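Long-range contacts in G-protein alpha subunit Galpha7 (Naegleria fowleri, PDB 6NE6), which probably binds and hydrolyses GTP as the alpha subunit of a heterotrimeric G protein, switching between states to relay signals inside the cell: residues A[224-229]-A[286-291]; A[206-211]-A[220-225]; A[56-61]-A[82-87]. All blocks are in the same frame, centred on the assembly; numbering follows the deposited sequence.

Interaction 1: residues A[224-229]-A[286-291]; sequences ESLSLF and DMYKEK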
loop_
_atom_site.group_PDB
_atom_site.type_symbol
_atom_site.label_atom_id
_atom_site.label_comp_id
_atom_site.label_asym_id
_atom_site.label_seq_id
_atom_site.Cartn_x
_atom_site.Cartn_y
_atom_site.Cartn_z
ATOM N N GLU A 224 4.001 13.402 -8.485
ATOM C CA GLU A 224 2.552 13.540 -8.577
ATOM C C GLU A 224 1.930 13.614 -7.186
ATOM O O GLU A 224 1.031 14.431 -6.945
ATOM C CB GLU A 224 1.974 12.386 -9.395
ATOM C CG GLU A 224 0.450 12.344 -9.493
ATOM C CD GLU A 224 -0.123 13.478 -10.324
ATOM O OE1 GLU A 224 0.641 14.138 -11.064
ATOM O OE2 GLU A 224 -1.349 13.703 -10.236
ATOM N N SER A 225 2.418 12.787 -6.255
ATOM C CA SER A 225 1.881 12.804 -4.897
ATOM C C SER A 225 2.151 14.137 -4.212
ATOM O O SER A 225 1.291 14.653 -3.492
ATOM C CB SER A 225 2.471 11.661 -4.074
ATOM O OG SER A 225 2.093 10.400 -4.599
ATOM N N LEU A 226 3.345 14.702 -4.409
ATOM C CA LEU A 226 3.625 16.033 -3.865
ATOM C C LEU A 226 2.658 17.071 -4.422
ATOM O O LEU A 226 2.148 17.917 -3.677
ATOM C CB LEU A 226 5.059 16.440 -4.190
ATOM C CG LEU A 226 6.140 15.835 -3.308
ATOM C CD1 LEU A 226 7.476 15.929 -4.052
ATOM C CD2 LEU A 226 6.191 16.581 -1.964
ATOM N N SER A 227 2.395 17.019 -5.729
ATOM C CA SER A 227 1.460 17.959 -6.348
ATOM C C SER A 227 0.046 17.792 -5.788
ATOM O O SER A 227 -0.623 18.778 -5.449
ATOM C CB SER A 227 1.479 17.777 -7.865
ATOM O OG SER A 227 0.688 18.768 -8.496
ATOM N N LEU A 228 -0.420 16.545 -5.671
ATOM C CA LEU A 228 -1.752 16.289 -5.134
ATOM C C LEU A 228 -1.848 16.697 -3.668
ATOM O O LEU A 228 -2.865 17.263 -3.243
ATOM C CB LEU A 228 -2.112 14.810 -5.285
ATOM C CG LEU A 228 -2.359 14.227 -6.674
ATOM C CD1 LEU A 228 -2.427 12.712 -6.569
ATOM C CD2 LEU A 228 -3.649 14.792 -7.255
ATOM N N PHE A 229 -0.813 16.394 -2.876
ATOM C CA PHE A 229 -0.824 16.797 -1.475
ATOM C C PHE A 229 -0.883 18.312 -1.352
ATOM O O PHE A 229 -1.618 18.847 -0.514
ATOM C CB PHE A 229 0.402 16.260 -0.721
ATOM C CG PHE A 229 0.520 16.804 0.683
ATOM C CD1 PHE A 229 -0.310 16.344 1.696
ATOM C CD2 PHE A 229 1.432 17.814 0.977
ATOM C CE1 PHE A 229 -0.221 16.874 2.992
ATOM C CE2 PHE A 229 1.524 18.351 2.270
ATOM C CZ PHE A 229 0.703 17.876 3.279
ATOM N N ASP A 286 10.990 17.378 3.892
ATOM C CA ASP A 286 11.037 18.822 3.694
ATOM C C ASP A 286 10.260 19.237 2.451
ATOM O O ASP A 286 9.628 20.299 2.440
ATOM C CB ASP A 286 12.484 19.315 3.601
ATOM C CG ASP A 286 13.197 19.281 4.935
ATOM O OD1 ASP A 286 12.505 19.198 5.972
ATOM O OD2 ASP A 286 14.446 19.351 4.940
ATOM N N MET A 287 10.304 18.426 1.388
ATOM C CA MET A 287 9.526 18.764 0.201
ATOM C C MET A 287 8.036 18.764 0.512
ATOM O O MET A 287 7.295 19.646 0.057
ATOM C CB MET A 287 9.830 17.793 -0.944
ATOM C CG MET A 287 11.188 17.976 -1.598
ATOM S SD MET A 287 11.240 17.103 -3.189
ATOM C CE MET A 287 11.277 15.390 -2.647
ATOM N N TYR A 288 7.574 17.788 1.293
ATOM C CA TYR A 288 6.165 17.773 1.667
ATOM C C TYR A 288 5.812 18.963 2.551
ATOM O O TYR A 288 4.782 19.614 2.341
ATOM C CB TYR A 288 5.815 16.450 2.355
ATOM C CG TYR A 288 5.417 15.375 1.348
ATOM C CD1 TYR A 288 4.140 15.364 0.803
ATOM C CD2 TYR A 288 6.326 14.391 0.937
ATOM C CE1 TYR A 288 3.769 14.409 -0.123
ATOM C CE2 TYR A 288 5.957 13.430 0.014
ATOM C CZ TYR A 288 4.678 13.446 -0.504
ATOM O OH TYR A 288 4.296 12.509 -1.426
ATOM N N LYS A 289 6.660 19.285 3.530
ATOM C CA LYS A 289 6.335 20.424 4.380
ATOM C C LYS A 289 6.337 21.727 3.590
ATOM O O LYS A 289 5.546 22.633 3.891
ATOM C CB LYS A 289 7.295 20.502 5.568
ATOM C CG LYS A 289 7.089 19.347 6.556
ATOM C CD LYS A 289 8.152 19.302 7.640
ATOM C CE LYS A 289 7.974 20.427 8.643
ATOM N NZ LYS A 289 8.983 20.341 9.735
ATOM N N GLU A 290 7.180 21.824 2.556
ATOM C CA GLU A 290 7.203 23.028 1.730
ATOM C C GLU A 290 5.872 23.226 1.015
ATOM O O GLU A 290 5.429 24.369 0.828
ATOM C CB GLU A 290 8.367 22.946 0.738
ATOM C CG GLU A 290 8.693 24.255 0.006
ATOM C CD GLU A 290 7.741 24.572 -1.139
ATOM O OE1 GLU A 290 7.212 23.629 -1.778
ATOM O OE2 GLU A 290 7.520 25.776 -1.400
ATOM N N LYS A 291 5.211 22.128 0.638
ATOM C CA LYS A 291 3.892 22.197 0.021
ATOM C C LYS A 291 2.837 22.725 0.974
ATOM O O LYS A 291 1.809 23.244 0.519
ATOM C CB LYS A 291 3.475 20.807 -0.475
ATOM C CG LYS A 291 4.233 20.339 -1.704
ATOM C CD LYS A 291 3.977 21.309 -2.845
ATOM C CE LYS A 291 4.319 20.724 -4.186
ATOM N NZ LYS A 291 3.944 21.681 -5.269
HETATM O O HOH W 1 0.531 21.382 -5.679
#

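Interaction 2: residues A[206-211]-A[220-225]; sequences LSEFDQ and NRMKES. With EDO (1,2-ethanediol), chain D.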
loop_
_atom_site.group_PDB
_atom_site.type_symbol
_atom_site.label_atom_id
_atom_site.label_comp_id
_atom_site.label_asym_id
_atom_site.label_seq_id
_atom_site.Cartn_x
_atom_site.Cartn_y
_atom_site.Cartn_z
ATOM N N LEU A 206 6.822 6.685 0.835
ATOM C CA LEU A 206 8.211 7.126 0.742
ATOM C C LEU A 206 8.957 6.375 -0.355
ATOM O O LEU A 206 9.920 6.893 -0.925
ATOM C CB LEU A 206 8.896 6.907 2.086
ATOM C CG LEU A 206 10.118 7.710 2.515
ATOM C CD1 LEU A 206 9.852 9.200 2.404
ATOM C CD2 LEU A 206 10.462 7.321 3.949
ATOM N N SER A 207 8.543 5.153 -0.650
ATOM C CA SER A 207 9.339 4.303 -1.525
ATOM C C SER A 207 9.072 4.554 -3.002
ATOM O O SER A 207 9.805 3.999 -3.831
ATOM C CB SER A 207 9.085 2.831 -1.205
ATOM O OG SER A 207 7.711 2.519 -1.373
ATOM N N GLU A 208 8.062 5.371 -3.344
ATOM C CA GLU A 208 7.657 5.554 -4.741
ATOM C C GLU A 208 8.509 6.590 -5.474
ATOM O O GLU A 208 8.162 6.954 -6.605
ATOM C CB GLU A 208 6.177 5.958 -4.829
ATOM C CG GLU A 208 5.877 7.358 -4.314
ATOM C CD GLU A 208 4.404 7.722 -4.365
ATOM O OE1 GLU A 208 3.572 6.863 -4.729
ATOM O OE2 GLU A 208 4.091 8.890 -4.046
ATOM N N PHE A 209 9.612 7.056 -4.867
ATOM C CA PHE A 209 10.400 8.119 -5.482
ATOM C C PHE A 209 10.980 7.712 -6.836
ATOM O O PHE A 209 11.304 8.588 -7.642
ATOM C CB PHE A 209 11.534 8.562 -4.539
ATOM C CG PHE A 209 12.645 7.556 -4.376
ATOM C CD1 PHE A 209 12.608 6.624 -3.346
ATOM C CD2 PHE A 209 13.752 7.552 -5.238
ATOM C CE1 PHE A 209 13.632 5.703 -3.175
ATOM C CE2 PHE A 209 14.783 6.638 -5.074
ATOM C CZ PHE A 209 14.734 5.710 -4.048
ATOM N N ASP A 210 11.128 6.416 -7.100
ATOM C CA ASP A 210 11.748 5.961 -8.343
ATOM C C ASP A 210 10.759 5.205 -9.225
ATOM O O ASP A 210 11.171 4.423 -10.084
ATOM C CB ASP A 210 13.001 5.119 -8.060
ATOM C CG ASP A 210 12.701 3.834 -7.286
ATOM O OD1 ASP A 210 11.526 3.584 -6.962
ATOM O OD2 ASP A 210 13.643 3.060 -6.998
ATOM N N GLN A 211 9.458 5.460 -9.060
ATOM C CA GLN A 211 8.436 4.747 -9.815
ATOM C C GLN A 211 7.623 5.698 -10.678
ATOM O O GLN A 211 7.505 6.885 -10.383
ATOM C CB GLN A 211 7.486 3.999 -8.883
ATOM C CG GLN A 211 8.115 2.810 -8.204
ATOM C CD GLN A 211 7.252 2.310 -7.072
ATOM O OE1 GLN A 211 7.619 2.421 -5.912
ATOM N NE2 GLN A 211 6.084 1.764 -7.407
ATOM N N ASN A 220 6.418 10.872 -12.641
ATOM C CA ASN A 220 6.968 10.238 -11.453
ATOM C C ASN A 220 5.931 10.213 -10.337
ATOM O O ASN A 220 5.240 11.205 -10.098
ATOM C CB ASN A 220 8.214 10.996 -11.002
ATOM C CG ASN A 220 8.781 10.460 -9.711
ATOM O OD1 ASN A 220 8.450 10.942 -8.628
ATOM N ND2 ASN A 220 9.645 9.455 -9.817
ATOM N N ARG A 221 5.850 9.077 -9.623
ATOM C CA ARG A 221 4.811 8.916 -8.603
ATOM C C ARG A 221 4.967 9.920 -7.466
ATOM O O ARG A 221 3.973 10.464 -6.971
ATOM C CB ARG A 221 4.828 7.499 -8.028
ATOM C CG ARG A 221 4.246 6.446 -8.957
ATOM C CD ARG A 221 3.915 5.161 -8.193
ATOM N NE ARG A 221 3.433 4.121 -9.113
ATOM C CZ ARG A 221 2.897 2.970 -8.719
ATOM N NH1 ARG A 221 2.765 2.712 -7.422
ATOM N NH2 ARG A 221 2.484 2.087 -9.622
ATOM N N MET A 222 6.198 10.130 -6.989
ATOM C CA MET A 222 6.374 11.040 -5.865
ATOM C C MET A 222 6.127 12.484 -6.274
ATOM O O MET A 222 5.551 13.261 -5.500
ATOM C CB MET A 222 7.770 10.875 -5.258
ATOM C CG MET A 222 7.951 11.713 -4.000
ATOM S SD MET A 222 9.448 11.312 -3.081
ATOM C CE MET A 222 8.920 9.822 -2.237
ATOM N N LYS A 223 6.545 12.868 -7.487
ATOM C CA LYS A 223 6.235 14.216 -7.959
ATOM C C LYS A 223 4.736 14.427 -8.048
ATOM O O LYS A 223 4.232 15.504 -7.699
ATOM C CB LYS A 223 6.899 14.485 -9.306
ATOM C CG LYS A 223 8.408 14.578 -9.171
ATOM C CD LYS A 223 9.081 14.925 -10.476
ATOM C CE LYS A 223 10.579 15.026 -10.257
ATOM N NZ LYS A 223 11.288 15.306 -11.531
ATOM N N GLU A 224 4.001 13.402 -8.485
ATOM C CA GLU A 224 2.552 13.540 -8.577
ATOM C C GLU A 224 1.930 13.614 -7.186
ATOM O O GLU A 224 1.031 14.431 -6.945
ATOM C CB GLU A 224 1.974 12.386 -9.395
ATOM C CG GLU A 224 0.450 12.344 -9.493
ATOM C CD GLU A 224 -0.123 13.478 -10.324
ATOM O OE1 GLU A 224 0.641 14.138 -11.064
ATOM O OE2 GLU A 224 -1.349 13.703 -10.236
ATOM N N SER A 225 2.418 12.787 -6.255
ATOM C CA SER A 225 1.881 12.804 -4.897
ATOM C C SER A 225 2.151 14.137 -4.212
ATOM O O SER A 225 1.291 14.653 -3.492
ATOM C CB SER A 225 2.471 11.661 -4.074
ATOM O OG SER A 225 2.093 10.400 -4.599
HETATM C C1 EDO D . 1.152 -1.169 -7.914
HETATM O O1 EDO D . 0.919 0.245 -7.861
HETATM C C2 EDO D . 1.410 -1.584 -9.357
HETATM O O2 EDO D . 2.585 -0.911 -9.826
HETATM O O HOH W 2 3.079 4.254 -4.850
HETATM O O HOH W 3 1.014 7.318 -5.574
#

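Interaction 3: residues A[56-61]-A[82-87]; sequences NMMVLI and KIEGLE. With EDO (1,2-ethanediol), chain J.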
loop_
_atom_site.group_PDB
_atom_site.type_symbol
_atom_site.label_atom_id
_atom_site.label_comp_id
_atom_site.label_asym_id
_atom_site.label_seq_id
_atom_site.Cartn_x
_atom_site.Cartn_y
_atom_site.Cartn_z
ATOM N N ASN A 56 1.488 -10.212 -11.554
ATOM C CA ASN A 56 2.881 -9.833 -11.336
ATOM C C ASN A 56 3.804 -10.581 -12.287
ATOM O O ASN A 56 4.723 -9.988 -12.857
ATOM C CB ASN A 56 3.285 -10.122 -9.895
ATOM C CG ASN A 56 2.693 -9.158 -8.925
ATOM O OD1 ASN A 56 2.523 -7.977 -9.233
ATOM N ND2 ASN A 56 2.424 -9.638 -7.713
ATOM N N MET A 57 3.577 -11.890 -12.465
ATOM C CA MET A 57 4.420 -12.638 -13.399
ATOM C C MET A 57 4.213 -12.157 -14.828
ATOM O O MET A 57 5.170 -12.077 -15.597
ATOM C CB MET A 57 4.157 -14.142 -13.298
ATOM C CG MET A 57 5.161 -14.981 -14.118
ATOM S SD MET A 57 6.912 -14.590 -13.810
ATOM C CE MET A 57 7.210 -15.428 -12.251
ATOM N N MET A 58 2.974 -11.798 -15.192
ATOM C CA MET A 58 2.719 -11.264 -16.526
ATOM C C MET A 58 3.508 -9.986 -16.764
ATOM O O MET A 58 4.094 -9.796 -17.841
ATOM C CB MET A 58 1.228 -10.995 -16.704
ATOM C CG MET A 58 0.895 -10.239 -17.960
ATOM S SD MET A 58 1.323 -11.220 -19.397
ATOM C CE MET A 58 0.229 -10.490 -20.614
ATOM N N VAL A 59 3.516 -9.094 -15.773
ATOM C CA VAL A 59 4.251 -7.838 -15.894
ATOM C C VAL A 59 5.733 -8.115 -16.075
ATOM O O VAL A 59 6.398 -7.485 -16.907
ATOM C CB VAL A 59 3.992 -6.943 -14.670
ATOM C CG1 VAL A 59 4.911 -5.706 -14.714
ATOM C CG2 VAL A 59 2.530 -6.503 -14.650
ATOM N N LEU A 60 6.269 -9.072 -15.313
ATOM C CA LEU A 60 7.676 -9.436 -15.469
ATOM C C LEU A 60 7.957 -9.995 -16.859
ATOM O O LEU A 60 8.983 -9.671 -17.465
ATOM C CB LEU A 60 8.083 -10.433 -14.380
ATOM C CG LEU A 60 8.203 -9.771 -12.998
ATOM C CD1 LEU A 60 8.251 -10.776 -11.876
ATOM C CD2 LEU A 60 9.451 -8.880 -12.961
ATOM N N ILE A 61 7.058 -10.835 -17.385
ATOM C CA ILE A 61 7.255 -11.363 -18.733
ATOM C C ILE A 61 7.289 -10.224 -19.741
ATOM O O ILE A 61 8.175 -10.158 -20.600
ATOM C CB ILE A 61 6.158 -12.383 -19.082
ATOM C CG1 ILE A 61 6.305 -13.636 -18.229
ATOM C CG2 ILE A 61 6.222 -12.755 -20.587
ATOM C CD1 ILE A 61 5.036 -14.513 -18.203
ATOM N N LYS A 82 2.190 -19.266 -22.044
ATOM C CA LYS A 82 0.998 -19.787 -21.376
ATOM C C LYS A 82 0.491 -18.810 -20.318
ATOM O O LYS A 82 -0.711 -18.526 -20.245
ATOM C CB LYS A 82 1.292 -21.153 -20.745
ATOM C CG LYS A 82 0.246 -21.577 -19.709
ATOM C CD LYS A 82 0.668 -22.806 -18.899
ATOM C CE LYS A 82 -0.366 -23.126 -17.811
ATOM N NZ LYS A 82 -0.093 -24.390 -17.064
ATOM N N ILE A 83 1.405 -18.279 -19.497
ATOM C CA ILE A 83 0.991 -17.373 -18.433
ATOM C C ILE A 83 0.420 -16.087 -19.016
ATOM O O ILE A 83 -0.597 -15.575 -18.526
ATOM C CB ILE A 83 2.169 -17.116 -17.473
ATOM C CG1 ILE A 83 2.352 -18.339 -16.558
ATOM C CG2 ILE A 83 1.946 -15.831 -16.686
ATOM C CD1 ILE A 83 3.783 -18.593 -16.068
ATOM N N GLU A 84 1.050 -15.550 -20.067
ATOM C CA GLU A 84 0.514 -14.382 -20.761
ATOM C C GLU A 84 -0.928 -14.602 -21.189
ATOM O O GLU A 84 -1.792 -13.737 -20.984
ATOM C CB GLU A 84 1.358 -14.067 -21.993
ATOM C CG GLU A 84 2.694 -13.432 -21.726
ATOM C CD GLU A 84 3.307 -12.895 -23.002
ATOM O OE1 GLU A 84 3.457 -13.679 -23.960
ATOM O OE2 GLU A 84 3.602 -11.687 -23.060
ATOM N N GLY A 85 -1.197 -15.742 -21.827
ATOM C CA GLY A 85 -2.550 -16.033 -22.274
ATOM C C GLY A 85 -3.537 -16.112 -21.127
ATOM O O GLY A 85 -4.666 -15.625 -21.228
ATOM N N LEU A 86 -3.130 -16.733 -20.021
ATOM C CA LEU A 86 -4.040 -16.872 -18.888
ATOM C C LEU A 86 -4.299 -15.532 -18.218
ATOM O O LEU A 86 -5.435 -15.243 -17.817
ATOM C CB LEU A 86 -3.488 -17.875 -17.877
ATOM C CG LEU A 86 -3.510 -19.336 -18.312
ATOM C CD1 LEU A 86 -2.840 -20.200 -17.260
ATOM C CD2 LEU A 86 -4.944 -19.801 -18.558
ATOM N N GLU A 87 -3.266 -14.701 -18.073
ATOM C CA GLU A 87 -3.481 -13.384 -17.481
ATOM C C GLU A 87 -4.400 -12.538 -18.350
ATOM O O GLU A 87 -5.283 -11.841 -17.836
ATOM C CB GLU A 87 -2.150 -12.665 -17.248
ATOM C CG GLU A 87 -2.312 -11.188 -16.858
ATOM C CD GLU A 87 -3.052 -10.979 -15.542
ATOM O OE1 GLU A 87 -3.189 -11.943 -14.761
ATOM O OE2 GLU A 87 -3.505 -9.840 -15.288
HETATM C C1 EDO J . 6.453 -14.814 -23.790
HETATM O O1 EDO J . 5.598 -14.599 -24.921
HETATM C C2 EDO J . 7.798 -15.345 -24.267
HETATM O O2 EDO J . 8.194 -14.661 -25.461
#

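Interaction 1: residues A[224-229]-A[286-291]
Ser227 O accepts a hydrogen bond from a water 2.9 Å from it, and the same water takes a weak one from Lys291 NZ, a weak water-mediated link beside a mainly apolar contact. The bent Lys291 chain (chi2 -61°) lies over the backbone of 224-229, its CE 3.6 Å from Leu226 O. Beneath it the packing turns on Tyr288. Leu226 drops one methyl, CD2, almost straight onto the centre of the Tyr288 ring, 3.4 Å from the centroid, a clear CH-pi contact. Its other methyl, CD1, meets Met287 SD at 4.0 Å. Phe229 comes to Tyr288 from another direction. Its CB lies in plane at the edge of the Tyr288 ring, and CG, anti to the backbone N (chi1 172°), starts the Phe229 ring toward Tyr288. The edge of Tyr288 then faces the Phe229 ring in an offset edge-to-face pair, the planes 68° apart and the centroids of Phe229 and Tyr288 separated by 5.5 Å. The rim of Phe229 in turn reaches backbone as well as side chain, CE2 lying 3.5 Å from Tyr288 O. Leu245 and Leu247 of strand 242-248 touch Tyr288, and Phe202 of strand 199-205 meets Phe229 edge-to-face. Neighbouring helices packed roughly parallel on the same sheet fit the alpha/beta fold of P-loop GTPases.

Interaction 2: residues A[206-211]-A[220-225]
Phe209 and Met222 bring their CA atoms to 5.0 Å where the irregular segment 206-211 folds against the first turn of the helix, and Arg221 N fastens that turn with a nearly straight 2.8 Å hydrogen bond to Gln211 O. Asn220, the N-cap, works in two directions. Its OD1 accepts from Lys223 N on a lone pair in the carbonyl plane, whereas ND2 gives a 2.9 Å bond to Phe209 O; that carbonyl lies close to the Asn220 amide plane but is approached from well above its own. Glu208 swings CG between its backbone N and carbonyl carbon (chi1 70°), then extends to the helix. There, in the conformer of Ser225 described here, Ser225 OG donates to the syn side of Glu208 OE2 at 2.6 Å. Glu208 OE1 takes bonds from two waters, one of which also accepts from Arg221 NH1 at 3.0 Å and so bridges the two side chains, whose charged atoms are not in contact. Gln211 NE2 lies 3.4 Å above the Arg221 guanidinium plane, two donors merely packed together. Arg221 has further partners: NE donates to Lys212 O, NH1 forms a salt bridge with Asp19, and NH1 and NH2 both donate to O1 of an ethanediol, probably from the crystallisation liquor. On the apolar side Met222 CE rests 3.7 Å from Phe209 CB. Segment 206-211 thus belongs to the connection, probably switch III of G-protein alpha subunits, from strand 199-205 into helix 221-235, with helix 250-258 against Leu206 and Phe209 and helix 277-291 against Met222 and Ser225.

Interaction 3: residues A[56-61]-A[82-87]
Ile61 and Ile83 form the apolar side of this crossing and belong to its tightly packed part, with Ile61 CD1 3.7 Å from Ile83 CG2 and the two side chains meeting obliquely. Met57 adds a lighter touch, its CG 4.2 Å from the same Ile83 CG2, before the rest of its chain turns away from helix 82-87. Leu109 of helix 100-109 touches both isoleucines, and Ile115 of helix 113-120 touches Ile61, so the surroundings here are largely apolar.

Met58 extends the tight part toward the glutamates. CG stands anti to the backbone N, and a bend at chi2 (64°) leads to SD, which lies over the opposing helix, 3.5 Å from Glu84 CG, the two side chains crossing at about a right angle. Nearer its root, Met58 CG packs against Glu87 CG at 3.5 Å, so each glutamate offers its aliphatic part to the methionine. Met58, Ile83 and Glu87 were each modelled in two conformers, and these close distances therefore apply to one of them.

By contrast, the looser side is where the carboxylates leave the interface. Glu84 extends beyond CG past Ile61, whose CG2 lies 3.8 Å from Glu84 OE2; that oxygen forms a salt bridge with Lys65, while Glu84 OE1 accepts a short 2.5 Å hydrogen bond from O1 of an ethanediol, probably picked up from the crystallisation liquor. Glu87 has a long, weak ion pair with Arg55. The helix axes pass 9.3 Å apart, their directions 125° from each other. A long helix, 39-66, packed against shorter ones such as 74-89 is consistent with the helical domain that G-protein alpha subunits carry beside their GTPase domain.

Overall arrangement
Interactions 1 and 2 share helix 221-235: its beginning is held by the preceding loop, and the turns that follow pack against helix 277-291, the centres of the two contacts being 11 Å apart. Glu224 and Ser225 belong to both, so the same helix passes from a polar attachment to an aromatic one. Interaction 3 stands apart, with its centre 25 Å from that of interaction 2 and 35 Å from that of interaction 1; its nearest atoms come within about 10 Å of interaction 2 without touching. The first two probably belong to the GTPase domain and the third to the helical domain. Interaction 2 is also tied to the probable P-loop by the salt bridge of Arg221 with Asp19.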